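Local atomic coordinates of aminoacyl-histidine dipeptidase (Vibrio alginolyticus, PDB entry 3MRU), a protein that probably hydrolyses dipeptides such as aminoacyl-histidines, as a zinc-dependent metallopeptidase of the M20C family. Residues Leu246-Arg254 against Val315-Ile325. Numbering follows the deposited sequence.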
loop_
_atom_site.group_PDB
_atom_site.type_symbol
_atom_site.label_atom_id
_atom_site.label_comp_id
_atom_site.label_asym_id
_atom_site.label_seq_id
_atom_site.Cartn_x
_atom_site.Cartn_y
_atom_site.Cartn_z
ATOM N N LEU A 246 -2.081 30.738 -28.326
ATOM C CA LEU A 246 -1.143 31.695 -27.721
ATOM C C LEU A 246 0.294 31.625 -28.276
ATOM O O LEU A 246 1.172 32.383 -27.843
ATOM C CB LEU A 246 -1.091 31.445 -26.221
ATOM C CG LEU A 246 -1.009 32.619 -25.268
ATOM C CD1 LEU A 246 -2.222 33.527 -25.445
ATOM C CD2 LEU A 246 -0.967 32.081 -23.868
ATOM N N ASP A 247 0.527 30.696 -29.210
ATOM C CA ASP A 247 1.823 30.501 -29.894
ATOM C C ASP A 247 3.062 30.398 -28.968
ATOM O O ASP A 247 4.175 30.787 -29.345
ATOM C CB ASP A 247 2.023 31.554 -31.003
ATOM C CG ASP A 247 2.741 30.988 -32.239
ATOM O OD1 ASP A 247 3.685 30.186 -32.065
ATOM O OD2 ASP A 247 2.363 31.347 -33.381
ATOM N N LEU A 248 2.857 29.854 -27.767
ATOM C CA LEU A 248 3.953 29.628 -26.830
ATOM C C LEU A 248 4.646 28.280 -26.989
ATOM O O LEU A 248 4.032 27.283 -27.351
ATOM C CB LEU A 248 3.518 29.837 -25.386
ATOM C CG LEU A 248 2.248 29.218 -24.840
ATOM C CD1 LEU A 248 2.412 27.740 -24.721
ATOM C CD2 LEU A 248 2.021 29.830 -23.478
ATOM N N ARG A 249 5.944 28.292 -26.695
ATOM C CA ARG A 249 6.842 27.189 -26.945
ATOM C C ARG A 249 7.351 26.683 -25.621
ATOM O O ARG A 249 7.501 27.438 -24.663
ATOM C CB ARG A 249 8.000 27.680 -27.778
ATOM C CG ARG A 249 7.573 28.461 -28.997
ATOM C CD ARG A 249 7.195 27.530 -30.151
ATOM N NE ARG A 249 8.231 26.519 -30.421
ATOM C CZ ARG A 249 9.418 26.777 -30.983
ATOM N NH1 ARG A 249 9.743 28.019 -31.338
ATOM N NH2 ARG A 249 10.294 25.792 -31.181
ATOM N N LEU A 250 7.637 25.394 -25.579
ATOM C CA LEU A 250 7.841 24.697 -24.330
ATOM C C LEU A 250 9.294 24.354 -24.064
ATOM O O LEU A 250 9.966 23.733 -24.892
ATOM C CB LEU A 250 7.029 23.412 -24.375
ATOM C CG LEU A 250 7.091 22.331 -23.313
ATOM C CD1 LEU A 250 6.343 22.762 -22.081
ATOM C CD2 LEU A 250 6.453 21.100 -23.903
ATOM N N VAL A 251 9.793 24.774 -22.913
ATOM C CA VAL A 251 11.146 24.386 -22.519
ATOM C C VAL A 251 11.239 23.309 -21.426
ATOM O O VAL A 251 11.976 22.338 -21.547
ATOM C CB VAL A 251 12.074 25.651 -22.209
ATOM C CG1 VAL A 251 11.269 26.898 -21.870
ATOM C CG2 VAL A 251 13.112 25.359 -21.130
ATOM N N GLU A 252 10.434 23.479 -20.386
ATOM C CA GLU A 252 10.555 22.701 -19.166
ATOM C C GLU A 252 9.161 22.281 -18.630
ATOM O O GLU A 252 8.208 23.060 -18.689
ATOM C CB GLU A 252 11.328 23.523 -18.117
ATOM C CG GLU A 252 11.531 22.875 -16.759
ATOM C CD GLU A 252 12.661 21.880 -16.750
ATOM O OE1 GLU A 252 13.344 21.774 -15.701
ATOM O OE2 GLU A 252 12.868 21.205 -17.788
ATOM N N PHE A 253 9.068 21.057 -18.109
ATOM C CA PHE A 253 7.853 20.517 -17.498
ATOM C C PHE A 253 8.282 19.580 -16.348
ATOM O O PHE A 253 8.799 18.481 -16.575
ATOM C CB PHE A 253 7.014 19.753 -18.552
ATOM C CG PHE A 253 5.522 19.635 -18.231
ATOM C CD1 PHE A 253 4.581 19.728 -19.255
ATOM C CD2 PHE A 253 5.063 19.419 -16.930
ATOM C CE1 PHE A 253 3.216 19.616 -18.988
ATOM C CE2 PHE A 253 3.704 19.313 -16.659
ATOM C CZ PHE A 253 2.783 19.412 -17.691
ATOM N N ARG A 254 8.071 20.018 -15.119
ATOM C CA ARG A 254 8.453 19.238 -13.966
ATOM C C ARG A 254 7.270 19.219 -13.019
ATOM O O ARG A 254 6.746 20.280 -12.655
ATOM C CB ARG A 254 9.665 19.892 -13.290
ATOM C CG ARG A 254 10.252 19.167 -12.057
ATOM C CD ARG A 254 11.092 17.950 -12.452
ATOM N NE ARG A 254 11.465 17.990 -13.879
ATOM C CZ ARG A 254 12.543 18.606 -14.375
ATOM N NH1 ARG A 254 12.762 18.581 -15.686
ATOM N NH2 ARG A 254 13.403 19.248 -13.574
ATOM N N VAL A 315 14.041 25.280 -27.014
ATOM C CA VAL A 315 12.641 24.890 -26.889
ATOM C C VAL A 315 12.400 23.517 -27.562
ATOM O O VAL A 315 13.141 23.137 -28.465
ATOM C CB VAL A 315 11.748 26.003 -27.492
ATOM C CG1 VAL A 315 10.423 25.462 -27.948
ATOM C CG2 VAL A 315 11.550 27.110 -26.472
ATOM N N PHE A 316 11.388 22.774 -27.099
ATOM C CA PHE A 316 10.914 21.567 -27.777
ATOM C C PHE A 316 10.635 21.873 -29.215
ATOM O O PHE A 316 10.000 22.882 -29.509
ATOM C CB PHE A 316 9.559 21.163 -27.226
ATOM C CG PHE A 316 9.610 20.385 -25.966
ATOM C CD1 PHE A 316 10.344 20.835 -24.875
ATOM C CD2 PHE A 316 8.878 19.222 -25.850
ATOM C CE1 PHE A 316 10.360 20.124 -23.700
ATOM C CE2 PHE A 316 8.892 18.512 -24.680
ATOM C CZ PHE A 316 9.630 18.964 -23.598
ATOM N N ALA A 317 11.045 20.991 -30.113
ATOM C CA ALA A 317 10.541 21.067 -31.473
ATOM C C ALA A 317 9.013 21.103 -31.426
ATOM O O ALA A 317 8.408 20.680 -30.442
ATOM C CB ALA A 317 11.015 19.883 -32.277
ATOM N N ILE A 318 8.391 21.608 -32.485
ATOM C CA ILE A 318 6.926 21.698 -32.523
ATOM C C ILE A 318 6.257 20.328 -32.403
ATOM O O ILE A 318 5.431 20.120 -31.499
ATOM C CB ILE A 318 6.374 22.512 -33.764
ATOM C CG1 ILE A 318 5.067 23.226 -33.397
ATOM C CG2 ILE A 318 6.201 21.642 -35.024
ATOM C CD1 ILE A 318 4.326 22.825 -32.116
ATOM N N ALA A 319 6.651 19.403 -33.289
ATOM C CA ALA A 319 6.038 18.079 -33.390
ATOM C C ALA A 319 6.173 17.298 -32.095
ATOM O O ALA A 319 5.313 16.480 -31.777
ATOM C CB ALA A 319 6.631 17.291 -34.547
ATOM N N ASP A 320 7.243 17.559 -31.350
ATOM C CA ASP A 320 7.431 16.951 -30.031
ATOM C C ASP A 320 6.550 17.604 -28.965
ATOM O O ASP A 320 5.950 16.919 -28.131
ATOM C CB ASP A 320 8.907 17.007 -29.614
ATOM C CG ASP A 320 9.797 16.054 -30.426
ATOM O OD1 ASP A 320 9.276 15.012 -30.923
ATOM O OD2 ASP A 320 11.020 16.357 -30.549
ATOM N N GLN A 321 6.494 18.934 -28.992
ATOM C CA GLN A 321 5.613 19.700 -28.113
ATOM C C GLN A 321 4.182 19.247 -28.323
ATOM O O GLN A 321 3.460 18.951 -27.374
ATOM C CB GLN A 321 5.721 21.185 -28.424
ATOM C CG GLN A 321 4.880 22.046 -27.553
ATOM C CD GLN A 321 5.389 23.459 -27.479
ATOM O OE1 GLN A 321 4.624 24.378 -27.207
ATOM N NE2 GLN A 321 6.690 23.648 -27.705
ATOM N N GLN A 322 3.786 19.167 -29.580
ATOM C CA GLN A 322 2.438 18.768 -29.889
ATOM C C GLN A 322 2.083 17.389 -29.326
ATOM O O GLN A 322 1.163 17.287 -28.488
ATOM C CB GLN A 322 2.175 18.912 -31.386
ATOM C CG GLN A 322 2.323 20.379 -31.798
ATOM C CD GLN A 322 1.806 20.705 -33.192
ATOM O OE1 GLN A 322 1.784 19.847 -34.087
ATOM N NE2 GLN A 322 1.407 21.970 -33.389
ATOM N N ARG A 323 2.844 16.360 -29.721
ATOM C CA ARG A 323 2.545 14.966 -29.334
ATOM C C ARG A 323 2.612 14.699 -27.822
ATOM O O ARG A 323 1.809 13.946 -27.280
ATOM C CB ARG A 323 3.375 13.960 -30.146
ATOM C CG ARG A 323 4.841 13.844 -29.770
ATOM C CD ARG A 323 5.687 13.266 -30.924
ATOM N NE ARG A 323 7.089 13.185 -30.533
ATOM C CZ ARG A 323 7.602 12.166 -29.856
ATOM N NH1 ARG A 323 6.838 11.132 -29.526
ATOM N NH2 ARG A 323 8.878 12.177 -29.507
ATOM N N PHE A 324 3.551 15.343 -27.147
ATOM C CA PHE A 324 3.651 15.187 -25.714
ATOM C C PHE A 324 2.406 15.778 -25.057
ATOM O O PHE A 324 1.789 15.147 -24.190
ATOM C CB PHE A 324 4.930 15.845 -25.174
ATOM C CG PHE A 324 4.920 16.063 -23.686
ATOM C CD1 PHE A 324 4.835 15.003 -22.815
ATOM C CD2 PHE A 324 4.977 17.346 -23.160
ATOM C CE1 PHE A 324 4.826 15.229 -21.448
ATOM C CE2 PHE A 324 4.973 17.577 -21.795
ATOM C CZ PHE A 324 4.901 16.532 -20.937
ATOM N N ILE A 325 2.036 16.985 -25.466
ATOM C CA ILE A 325 0.885 17.627 -24.839
ATOM C C ILE A 325 -0.441 16.877 -25.104
ATOM O O ILE A 325 -1.204 16.630 -24.151
ATOM C CB ILE A 325 0.774 19.118 -25.171
ATOM C CG1 ILE A 325 1.513 19.937 -24.119
ATOM C CG2 ILE A 325 -0.682 19.560 -25.185
ATOM C CD1 ILE A 325 3.034 19.900 -24.229
#
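Leu250 sets one methyl, CD2, squarely over the ring of Phe316: the carbon sits 3.6 Å from the ring centroid and only 10° off the ring normal, a CH-pi contact. The same CD2 meets Ile325 CD1 tip to tip at 3.6 Å and nears the rim of the Phe324 ring; the leucine's CG, lying anti to the backbone N, turns the branch toward the side of the helix that carries Gln321, Phe324 and Ile325. At the edge of the Phe316 ring, close to its plane, lies the carbonyl oxygen of Val251. A backbone hydrogen bond, Phe316 N to Leu250 O at 2.8 Å and nearly straight, ties the two segments together. Beside it Gln321, extended beyond CG, brings its amide up to the strand backbone around Leu248 and Leu250. Arg249 folds back at chi2 and chi3, crossing Val315 at about a right angle; CG1 of that valine lies over one guanidinium face, while a weak hydrogen bond runs from Arg249 NH2 to Phe316 O (3.4 Å). Farther along, Phe253 and Phe324 meet obliquely, planes at 84°, the Phe324 ring receiving Phe253 CD1 at its edge. The axes of helix 318-325 and strand 249-254 cross at 77°, far from the zinc site, probably in the lid domain of this M20 peptidase. Strand 249-255 has a classic beta bulge, Val251 and Glu252 facing Thr269 of strand 266-273, whereas Val315 pairs with Asp199 of strand 181-199.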